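Local coordinates for protein laminin subunit ALPHA-1 (Mus musculus, PDB 2JD4) that forms the LG4-5 domain pair of the laminin-111 alpha1 chain, a basement membrane protein, and probably helps anchor it to cell surfaces, at residues L250-N262 / T269-C281. The protein carries 4 engineered substitutions. Numbering follows the deposited sequence.
Sequences LEIVDGKVLFHVN and TATYQPRAARALC
His260 is gripped at both ring nitrogens: ND1 lies 2.6 Å from Thr269 OG1, a hydrogen bond whose donor may be either group, and NE2 donates to Glu251 OE2 at 2.9 Å. Both partners sit at the ring edge, close to its plane, although the carboxylate oxygen is approached from 38° out of its own plane. With CG anti to the carbonyl carbon (chi1 -51°), the imidazole lies alongside Thr269 and, from the middle strand, links side chains of the strands on either side. A leucine here would probably leave the Thr269 hydroxyl without this partner and Glu251 OE2 with one bond fewer, losing the side-chain link across the three strands. Next along, Leu258 CD2 presses against Thr271 CG2 at 3.4 Å, a tight fit, while the bent Lys256 chain crosses the Gln273 side chain. Strands 256-262 and 269-272 run antiparallel at 174°, paired through Val257–Tyr272 and Phe259–Ala270, each with two backbone bonds. Past the strand end, one water accepts a hydrogen bond from Leu280 N and donates to Gly255 O and Ala277 O, tying the type I' turn of the preceding hairpin to the following loop. Leu280 CD1 also meets Val257 CG2 at 3.6 Å. Cys9 holds this loop by a disulfide to Cys281. In the laminin G sandwich, Ser339 and Ser340 also bind Glu251, while Val257 and Phe259 pack on strands 286-293 and 296-301, and Tyr272 on the latter.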
loop_
_atom_site.group_PDB
_atom_site.type_symbol
_atom_site.label_atom_id
_atom_site.label_comp_id
_atom_site.label_asym_id
_atom_site.label_seq_id
_atom_site.Cartn_x
_atom_site.Cartn_y
_atom_site.Cartn_z
ATOM N N LEU A 250 -16.634 9.032 9.248
ATOM C CA LEU A 250 -17.112 7.660 9.095
ATOM C C LEU A 250 -16.502 6.885 10.266
ATOM O O LEU A 250 -15.283 6.897 10.452
ATOM C CB LEU A 250 -16.619 7.082 7.767
ATOM C CG LEU A 250 -17.407 5.949 7.109
ATOM C CD1 LEU A 250 -18.788 6.453 6.713
ATOM C CD2 LEU A 250 -16.658 5.455 5.871
ATOM N N GLU A 251 -17.338 6.220 11.056
ATOM C CA GLU A 251 -16.852 5.484 12.219
ATOM C C GLU A 251 -17.745 4.317 12.619
ATOM O O GLU A 251 -18.919 4.253 12.247
ATOM C CB GLU A 251 -16.723 6.438 13.415
ATOM C CG GLU A 251 -17.892 7.410 13.539
ATOM C CD GLU A 251 -17.872 8.260 14.812
ATOM O OE1 GLU A 251 -16.784 8.536 15.364
ATOM O OE2 GLU A 251 -18.966 8.675 15.251
ATOM N N ILE A 252 -17.162 3.390 13.376
ATOM C CA ILE A 252 -17.874 2.223 13.881
ATOM C C ILE A 252 -18.010 2.433 15.390
ATOM O O ILE A 252 -17.012 2.534 16.094
ATOM C CB ILE A 252 -17.074 0.912 13.636
ATOM C CG1 ILE A 252 -16.855 0.698 12.134
ATOM C CG2 ILE A 252 -17.820 -0.266 14.225
ATOM C CD1 ILE A 252 -16.091 -0.577 11.802
ATOM N N VAL A 253 -19.245 2.520 15.874
ATOM C CA VAL A 253 -19.500 2.715 17.299
ATOM C C VAL A 253 -20.520 1.684 17.778
ATOM O O VAL A 253 -21.666 1.674 17.329
ATOM C CB VAL A 253 -20.048 4.137 17.577
ATOM C CG1 VAL A 253 -20.377 4.297 19.057
ATOM C CG2 VAL A 253 -19.023 5.178 17.149
ATOM N N ASP A 254 -20.084 0.809 18.679
ATOM C CA ASP A 254 -20.935 -0.237 19.235
ATOM C C ASP A 254 -21.551 -1.153 18.183
ATOM O O ASP A 254 -22.731 -1.503 18.266
ATOM C CB ASP A 254 -22.042 0.383 20.091
ATOM C CG ASP A 254 -21.496 1.164 21.269
ATOM O OD1 ASP A 254 -20.639 0.620 21.999
ATOM O OD2 ASP A 254 -21.926 2.320 21.467
ATOM N N GLY A 255 -20.752 -1.542 17.196
ATOM C CA GLY A 255 -21.241 -2.434 16.161
ATOM C C GLY A 255 -22.008 -1.795 15.019
ATOM O O GLY A 255 -22.405 -2.484 14.082
ATOM N N LYS A 256 -22.224 -0.486 15.081
ATOM C CA LYS A 256 -22.943 0.210 14.016
ATOM C C LYS A 256 -22.018 1.149 13.250
ATOM O O LYS A 256 -21.019 1.619 13.787
ATOM C CB LYS A 256 -24.104 1.018 14.604
ATOM C CG LYS A 256 -25.234 0.165 15.158
ATOM C CD LYS A 256 -25.757 0.715 16.473
ATOM C CE LYS A 256 -26.221 2.154 16.346
ATOM N NZ LYS A 256 -26.744 2.661 17.646
ATOM N N VAL A 257 -22.358 1.418 11.994
ATOM C CA VAL A 257 -21.567 2.322 11.176
ATOM C C VAL A 257 -22.303 3.657 11.076
ATOM O O VAL A 257 -23.499 3.695 10.763
ATOM C CB VAL A 257 -21.342 1.748 9.760
ATOM C CG1 VAL A 257 -20.580 2.749 8.901
ATOM C CG2 VAL A 257 -20.557 0.446 9.850
ATOM N N LEU A 258 -21.584 4.743 11.357
ATOM C CA LEU A 258 -22.152 6.085 11.306
ATOM C C LEU A 258 -21.420 6.952 10.288
ATOM O O LEU A 258 -20.187 6.935 10.206
ATOM C CB LEU A 258 -22.061 6.755 12.678
ATOM C CG LEU A 258 -22.549 5.966 13.892
ATOM C CD1 LEU A 258 -22.377 6.809 15.154
ATOM C CD2 LEU A 258 -24.007 5.571 13.701
ATOM N N PHE A 259 -22.199 7.705 9.518
ATOM C CA PHE A 259 -21.681 8.611 8.502
ATOM C C PHE A 259 -22.223 9.998 8.857
ATOM O O PHE A 259 -23.407 10.269 8.661
ATOM C CB PHE A 259 -22.175 8.160 7.120
ATOM C CG PHE A 259 -21.777 9.068 5.984
ATOM C CD1 PHE A 259 -20.554 9.726 5.983
ATOM C CD2 PHE A 259 -22.610 9.208 4.879
ATOM C CE1 PHE A 259 -20.164 10.507 4.899
ATOM C CE2 PHE A 259 -22.232 9.986 3.785
ATOM C CZ PHE A 259 -21.006 10.638 3.793
ATOM N N HIS A 260 -21.360 10.853 9.408
ATOM C CA HIS A 260 -21.750 12.207 9.808
ATOM C C HIS A 260 -21.305 13.232 8.783
ATOM O O HIS A 260 -20.243 13.106 8.180
ATOM C CB HIS A 260 -21.105 12.597 11.139
ATOM C CG HIS A 260 -21.301 11.601 12.236
ATOM N ND1 HIS A 260 -22.528 11.358 12.813
ATOM C CD2 HIS A 260 -20.416 10.799 12.876
ATOM C CE1 HIS A 260 -22.393 10.447 13.761
ATOM N NE2 HIS A 260 -21.120 10.092 13.818
ATOM N N VAL A 261 -22.111 14.271 8.610
ATOM C CA VAL A 261 -21.782 15.335 7.680
ATOM C C VAL A 261 -22.277 16.660 8.251
ATOM O O VAL A 261 -23.357 16.720 8.836
ATOM C CB VAL A 261 -22.447 15.094 6.306
ATOM C CG1 VAL A 261 -22.357 16.346 5.449
ATOM C CG2 VAL A 261 -21.764 13.930 5.600
ATOM N N ASN A 262 -21.476 17.711 8.104
ATOM C CA ASN A 262 -21.873 19.032 8.588
ATOM C C ASN A 262 -21.476 20.083 7.563
ATOM O O ASN A 262 -20.289 20.329 7.338
ATOM C CB ASN A 262 -21.212 19.358 9.929
ATOM C CG ASN A 262 -21.829 20.576 10.594
ATOM O OD1 ASN A 262 -22.045 21.599 9.946
ATOM N ND2 ASN A 262 -22.114 20.474 11.891
ATOM N N THR A 269 -26.698 12.883 10.276
ATOM C CA THR A 269 -26.185 11.527 10.467
ATOM C C THR A 269 -26.992 10.363 9.892
ATOM O O THR A 269 -28.196 10.246 10.132
ATOM C CB THR A 269 -25.992 11.254 11.974
ATOM O OG1 THR A 269 -25.019 12.164 12.498
ATOM C CG2 THR A 269 -25.532 9.820 12.217
ATOM N N ALA A 270 -26.307 9.498 9.142
ATOM C CA ALA A 270 -26.914 8.299 8.567
ATOM C C ALA A 270 -26.363 7.132 9.389
ATOM O O ALA A 270 -25.146 6.956 9.482
ATOM C CB ALA A 270 -26.516 8.150 7.110
ATOM N N THR A 271 -27.248 6.332 9.972
ATOM C CA THR A 271 -26.829 5.218 10.817
ATOM C C THR A 271 -27.229 3.835 10.303
ATOM O O THR A 271 -28.394 3.596 9.981
ATOM C CB THR A 271 -27.398 5.390 12.244
ATOM O OG1 THR A 271 -26.867 6.584 12.831
ATOM C CG2 THR A 271 -27.051 4.204 13.116
ATOM N N TYR A 272 -26.254 2.927 10.239
ATOM C CA TYR A 272 -26.498 1.557 9.791
ATOM C C TYR A 272 -26.318 0.565 10.935
ATOM O O TYR A 272 -25.219 0.418 11.471
ATOM C CB TYR A 272 -25.544 1.159 8.659
ATOM C CG TYR A 272 -25.636 -0.315 8.308
ATOM C CD1 TYR A 272 -26.792 -0.842 7.728
ATOM C CD2 TYR A 272 -24.588 -1.191 8.600
ATOM C CE1 TYR A 272 -26.907 -2.205 7.450
ATOM C CE2 TYR A 272 -24.693 -2.558 8.326
ATOM C CZ TYR A 272 -25.855 -3.056 7.751
ATOM O OH TYR A 272 -25.966 -4.400 7.474
ATOM N N GLN A 273 -27.395 -0.119 11.306
ATOM C CA GLN A 273 -27.320 -1.108 12.374
ATOM C C GLN A 273 -27.705 -2.482 11.842
ATOM O O GLN A 273 -28.820 -2.682 11.366
ATOM C CB GLN A 273 -28.241 -0.728 13.532
ATOM C CG GLN A 273 -28.258 -1.757 14.652
ATOM C CD GLN A 273 -28.868 -1.221 15.926
ATOM O OE1 GLN A 273 -30.010 -0.762 15.938
ATOM N NE2 GLN A 273 -28.107 -1.274 17.013
ATOM N N PRO A 274 -26.776 -3.448 11.912
ATOM C CA PRO A 274 -27.021 -4.814 11.436
ATOM C C PRO A 274 -27.945 -5.606 12.363
ATOM O O PRO A 274 -28.113 -5.253 13.531
ATOM C CB PRO A 274 -25.617 -5.405 11.372
ATOM C CG PRO A 274 -24.940 -4.744 12.537
ATOM C CD PRO A 274 -25.391 -3.301 12.398
ATOM N N ARG A 275 -28.530 -6.679 11.834
ATOM C CA ARG A 275 -29.440 -7.530 12.601
ATOM C C ARG A 275 -28.792 -8.015 13.894
ATOM O O ARG A 275 -29.422 -8.018 14.952
ATOM C CB ARG A 275 -29.860 -8.747 11.772
ATOM C CG ARG A 275 -30.292 -8.437 10.348
ATOM C CD ARG A 275 -30.879 -9.679 9.685
ATOM N NE ARG A 275 -30.881 -9.591 8.227
ATOM C CZ ARG A 275 -29.785 -9.624 7.474
ATOM N NH1 ARG A 275 -28.590 -9.746 8.042
ATOM N NH2 ARG A 275 -29.880 -9.542 6.153
ATOM N N ALA A 276 -27.535 -8.435 13.799
ATOM C CA ALA A 276 -26.799 -8.918 14.962
ATOM C C ALA A 276 -25.761 -7.880 15.371
ATOM O O ALA A 276 -25.130 -7.253 14.520
ATOM C CB ALA A 276 -26.119 -10.242 14.637
ATOM N N ALA A 277 -25.585 -7.707 16.678
ATOM C CA ALA A 277 -24.628 -6.741 17.208
ATOM C C ALA A 277 -23.188 -7.044 16.797
ATOM O O ALA A 277 -22.412 -6.135 16.508
ATOM C CB ALA A 277 -24.733 -6.693 18.731
ATOM N N ARG A 278 -22.837 -8.324 16.771
ATOM C CA ARG A 278 -21.486 -8.741 16.410
ATOM C C ARG A 278 -21.306 -9.046 14.923
ATOM O O ARG A 278 -20.242 -9.500 14.501
ATOM C CB ARG A 278 -21.097 -9.963 17.245
ATOM C CG ARG A 278 -22.127 -11.081 17.215
ATOM C CD ARG A 278 -22.061 -11.887 15.930
ATOM N NE ARG A 278 -23.249 -12.715 15.738
ATOM C CZ ARG A 278 -23.697 -13.608 16.617
ATOM N NH1 ARG A 278 -23.058 -13.798 17.764
ATOM N NH2 ARG A 278 -24.789 -14.312 16.347
ATOM N N ALA A 279 -22.339 -8.782 14.131
ATOM C CA ALA A 279 -22.293 -9.053 12.697
ATOM C C ALA A 279 -21.077 -8.470 11.983
ATOM O O ALA A 279 -20.427 -9.156 11.191
ATOM C CB ALA A 279 -23.567 -8.549 12.034
ATOM N N LEU A 280 -20.765 -7.209 12.263
ATOM C CA LEU A 280 -19.640 -6.547 11.605
ATOM C C LEU A 280 -18.252 -6.880 12.150
ATOM O O LEU A 280 -17.254 -6.673 11.457
ATOM C CB LEU A 280 -19.850 -5.027 11.614
ATOM C CG LEU A 280 -21.068 -4.518 10.834
ATOM C CD1 LEU A 280 -21.121 -2.998 10.894
ATOM C CD2 LEU A 280 -20.991 -4.982 9.388
ATOM N N CYS A 281 -18.171 -7.390 13.375
ATOM C CA CYS A 281 -16.867 -7.734 13.935
ATOM C C CYS A 281 -16.620 -9.237 13.830
ATOM O O CYS A 281 -16.007 -9.847 14.711
ATOM C CB CYS A 281 -16.759 -7.258 15.393
ATOM S SG CYS A 281 -17.861 -8.054 16.607
HETATM O O HOH W 1 -21.888 -5.316 14.079
#